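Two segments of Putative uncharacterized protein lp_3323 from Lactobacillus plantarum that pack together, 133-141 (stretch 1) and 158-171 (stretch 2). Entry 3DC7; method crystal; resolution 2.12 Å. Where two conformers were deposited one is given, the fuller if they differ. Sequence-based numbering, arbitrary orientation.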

# COMPACT_ATOMS: atom_id res chain seq x y z
N LEU A 133 0.10 15.19 -2.79
CA LEU A 133 -0.61 13.93 -2.78
C LEU A 133 -1.92 13.97 -3.55
O LEU A 133 -2.55 15.03 -3.70
CB LEU A 133 -0.77 13.36 -1.36
CG LEU A 133 -1.59 13.96 -0.22
CD1 LEU A 133 -2.76 14.75 -0.70
CD2 LEU A 133 -2.10 12.85 0.66
N PHE A 134 -2.33 12.80 -4.05
CA PHE A 134 -3.60 12.61 -4.73
C PHE A 134 -4.55 11.87 -3.82
O PHE A 134 -4.20 10.82 -3.28
CB PHE A 134 -3.40 11.81 -6.02
CG PHE A 134 -3.31 12.67 -7.25
CD1 PHE A 134 -4.25 12.54 -8.26
CD2 PHE A 134 -2.30 13.63 -7.38
CE1 PHE A 134 -4.19 13.34 -9.40
CE2 PHE A 134 -2.23 14.43 -8.51
CZ PHE A 134 -3.17 14.29 -9.51
N ILE A 135 -5.74 12.43 -3.64
CA ILE A 135 -6.77 11.81 -2.80
C ILE A 135 -7.93 11.38 -3.68
O ILE A 135 -8.49 12.19 -4.41
CB ILE A 135 -7.28 12.79 -1.70
CG1 ILE A 135 -6.10 13.33 -0.87
CG2 ILE A 135 -8.26 12.08 -0.81
CD1 ILE A 135 -6.41 14.60 -0.13
N SER A 136 -8.29 10.09 -3.64
CA SER A 136 -9.48 9.63 -4.36
C SER A 136 -10.62 9.28 -3.39
O SER A 136 -10.38 8.83 -2.27
CB SER A 136 -9.15 8.45 -5.27
OG SER A 136 -8.69 7.35 -4.51
N ALA A 137 -11.85 9.47 -3.85
CA ALA A 137 -13.04 9.48 -2.99
C ALA A 137 -13.52 8.13 -2.49
O ALA A 137 -13.24 7.09 -3.06
CB ALA A 137 -14.18 10.19 -3.70
N ILE A 138 -14.27 8.20 -1.39
CA ILE A 138 -15.06 7.09 -0.85
C ILE A 138 -16.01 6.49 -1.91
O ILE A 138 -16.50 7.21 -2.80
CB ILE A 138 -15.85 7.59 0.38
CG1 ILE A 138 -14.87 8.06 1.47
CG2 ILE A 138 -16.81 6.51 0.95
CD1 ILE A 138 -15.36 9.20 2.29
N HIS A 139 -16.20 5.17 -1.83
CA HIS A 139 -17.21 4.45 -2.62
C HIS A 139 -18.56 5.12 -2.39
O HIS A 139 -19.01 5.23 -1.25
CB HIS A 139 -17.28 2.98 -2.18
CG HIS A 139 -17.93 2.07 -3.18
ND1 HIS A 139 -19.16 2.34 -3.76
CD2 HIS A 139 -17.54 0.88 -3.70
CE1 HIS A 139 -19.48 1.37 -4.60
NE2 HIS A 139 -18.52 0.47 -4.58
N ILE A 140 -19.18 5.59 -3.46
CA ILE A 140 -20.44 6.33 -3.33
C ILE A 140 -21.65 5.40 -3.40
O ILE A 140 -21.53 4.26 -3.84
CB ILE A 140 -20.58 7.46 -4.38
CG1 ILE A 140 -20.74 6.87 -5.79
CG2 ILE A 140 -19.41 8.46 -4.27
CD1 ILE A 140 -21.01 7.89 -6.86
N GLY A 141 -22.79 5.89 -2.95
CA GLY A 141 -24.06 5.15 -3.02
C GLY A 141 -24.82 5.50 -4.28
O GLY A 141 -24.24 6.04 -5.23
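Stretch 2 158-171: RQSDYEAAIAQMTA

The shortest polar contact between the two stretches joins Ser136 to Glu163: Ser136 OG donates to Glu163 OE1 at 2.4 Å, a very short hydrogen bond. Glu163 OE2 lies 3.4 Å from Ser136 OG, but the angle there is poor and the pair does not count as a second bond. The CA-to-CB bond of Glu163 points sideways to stretch 1; chi1 at 165° (t) followed by chi2 at 69° (p) carries the carboxylate to the serine.

Gln159 makes the other two direct hydrogen bonds, and it serves the backbone of stretch 1 with both ends of its amide. Gln159 NE2 donates to Ile138 O at 2.9 Å with an N-H...O angle of 167°, while Ile140 N donates to Gln159 OE1 at 3.0 Å and 166°. Both angles are close to linear, and the amide thus bridges Ile138 O and Ile140 N, on the two residues flanking His139. Chi1 and chi2 of Gln159, -170° and 179° (both t), extend the side chain fully so that its amide reaches this loop. Water 1 adds an indirect link: it donates to Ala137 O at 2.8 Å and accepts from Gln159 NE2, also at 2.8 Å. Consistent with these bonds, Gln159 has the largest area covered by the other stretch, 98 Å².

The backbone frame explains the order of the contacts. Residues 133-136 are strand and 137-141 are loop, whereas most of stretch 2 is a helix that continues beyond Ala171. The strand and helix axes run nearly antiparallel, at 172° between their N-to-C directions, and approach to 9.6 Å. Accordingly, the register runs in reverse: CA to CA, Phe134 is 7.5 Å from Thr170, Ser136 is 6.7 Å from Glu163, and His139 is 7.2 Å from Gln159.

Apolar packing takes over toward the later part of the helix. Strand alternation turns Phe134 and Ser136 toward the helix and Leu133 and Ile135 away from it. Thr170 CG2 sits over one face of the Phe134 ring, 3.6 Å from Phe134 CG and 4.0 Å from the ring centroid, 29° off the normal, a CH-pi contact. The Thr170 hydroxyl is engaged within its own helix, with OG1 donating to Ile166 O at 2.7 Å. One turn earlier, Ile166 touches both inward-facing strand residues: its CG2 is 4.2 Å from Phe134 CD1, and its CD1 is 3.9 Å from Ser136 CB. Together the contacts bury 381 Å², summed over both sides.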

# COMPACT_ATOMS: atom_id res chain seq x y z
N ARG A 158 -17.13 1.08 -13.59
CA ARG A 158 -17.30 1.08 -12.15
C ARG A 158 -16.40 2.17 -11.55
O ARG A 158 -15.42 2.56 -12.16
CB ARG A 158 -16.93 -0.29 -11.58
CG ARG A 158 -17.54 -1.48 -12.35
CD ARG A 158 -16.79 -2.80 -12.10
NE ARG A 158 -15.38 -2.70 -12.47
CZ ARG A 158 -14.62 -3.71 -12.87
NH1 ARG A 158 -15.12 -4.94 -13.00
NH2 ARG A 158 -13.35 -3.49 -13.17
N GLN A 159 -16.76 2.66 -10.36
CA GLN A 159 -15.93 3.67 -9.68
C GLN A 159 -14.48 3.18 -9.53
O GLN A 159 -13.55 3.96 -9.75
CB GLN A 159 -16.54 4.04 -8.31
CG GLN A 159 -15.89 5.25 -7.64
CD GLN A 159 -16.52 5.62 -6.30
OE1 GLN A 159 -17.60 5.12 -5.94
NE2 GLN A 159 -15.85 6.49 -5.55
N SER A 160 -14.31 1.90 -9.20
CA SER A 160 -12.99 1.28 -9.03
C SER A 160 -12.13 1.25 -10.30
O SER A 160 -10.93 1.03 -10.22
CB SER A 160 -13.12 -0.13 -8.46
OG SER A 160 -13.77 -0.99 -9.38
N ASP A 161 -12.74 1.45 -11.47
CA ASP A 161 -11.95 1.60 -12.72
C ASP A 161 -11.24 2.95 -12.77
O ASP A 161 -10.10 3.05 -13.23
CB ASP A 161 -12.82 1.42 -13.95
CG ASP A 161 -13.32 0.01 -14.10
OD1 ASP A 161 -12.51 -0.92 -13.88
OD2 ASP A 161 -14.51 -0.19 -14.44
N TYR A 162 -11.91 3.99 -12.26
CA TYR A 162 -11.32 5.33 -12.15
C TYR A 162 -10.30 5.38 -11.02
O TYR A 162 -9.21 5.92 -11.17
CB TYR A 162 -12.42 6.37 -11.92
CG TYR A 162 -13.32 6.55 -13.12
CD1 TYR A 162 -14.30 5.61 -13.43
CD2 TYR A 162 -13.21 7.67 -13.94
CE1 TYR A 162 -15.13 5.77 -14.53
CE2 TYR A 162 -14.03 7.84 -15.04
CZ TYR A 162 -14.99 6.89 -15.32
OH TYR A 162 -15.81 7.05 -16.40
N GLU A 163 -10.67 4.81 -9.90
CA GLU A 163 -9.77 4.62 -8.76
C GLU A 163 -8.45 3.91 -9.17
O GLU A 163 -7.38 4.34 -8.76
CB GLU A 163 -10.53 3.88 -7.66
CG GLU A 163 -9.67 3.28 -6.55
CD GLU A 163 -9.05 4.35 -5.67
OE1 GLU A 163 -9.55 5.50 -5.70
OE2 GLU A 163 -8.06 4.04 -4.97
N ALA A 164 -8.53 2.88 -10.01
CA ALA A 164 -7.34 2.20 -10.52
C ALA A 164 -6.50 3.06 -11.47
O ALA A 164 -5.26 3.00 -11.45
CB ALA A 164 -7.71 0.88 -11.19
N ALA A 165 -7.17 3.87 -12.29
CA ALA A 165 -6.50 4.83 -13.18
C ALA A 165 -5.64 5.82 -12.38
O ALA A 165 -4.47 6.05 -12.71
CB ALA A 165 -7.54 5.58 -14.05
N ILE A 166 -6.22 6.41 -11.33
CA ILE A 166 -5.48 7.27 -10.40
C ILE A 166 -4.26 6.56 -9.78
O ILE A 166 -3.14 7.10 -9.79
CB ILE A 166 -6.42 7.85 -9.31
CG1 ILE A 166 -7.45 8.80 -9.95
CG2 ILE A 166 -5.62 8.61 -8.26
CD1 ILE A 166 -8.66 9.09 -9.09
N ALA A 167 -4.47 5.34 -9.26
CA ALA A 167 -3.34 4.58 -8.70
C ALA A 167 -2.25 4.36 -9.76
O ALA A 167 -1.08 4.64 -9.49
CB ALA A 167 -3.81 3.28 -8.11
N GLN A 168 -2.62 3.90 -10.96
CA GLN A 168 -1.61 3.67 -12.02
C GLN A 168 -0.89 4.94 -12.47
O GLN A 168 0.33 4.95 -12.55
CB GLN A 168 -2.21 2.98 -13.24
CG GLN A 168 -2.75 1.57 -12.99
CD GLN A 168 -3.79 1.14 -14.04
OE1 GLN A 168 -3.83 1.69 -15.16
NE2 GLN A 168 -4.62 0.15 -13.70
N MSE A 169 -1.64 5.99 -12.76
CA MSE A 169 -1.06 7.25 -13.24
C MSE A 169 -0.22 7.96 -12.18
O MSE A 169 0.85 8.46 -12.50
CB MSE A 169 -2.12 8.22 -13.76
CG MSE A 169 -2.81 7.77 -15.03
SE MSE A 169 -1.51 7.38 -16.44
CE MSE A 169 -0.64 9.11 -16.62
N THR A 170 -0.68 8.02 -10.94
CA THR A 170 0.12 8.67 -9.89
C THR A 170 1.47 7.99 -9.70
O THR A 170 2.48 8.66 -9.47
CB THR A 170 -0.59 8.80 -8.53
OG1 THR A 170 -1.06 7.52 -8.11
CG2 THR A 170 -1.75 9.74 -8.64
N ALA A 171 1.48 6.66 -9.83
CA ALA A 171 2.68 5.84 -9.72
C ALA A 171 3.76 6.27 -10.70
O ALA A 171 4.92 6.40 -10.31
CB ALA A 171 2.35 4.37 -9.91
O HOH W 1 -13.12 7.05 -5.85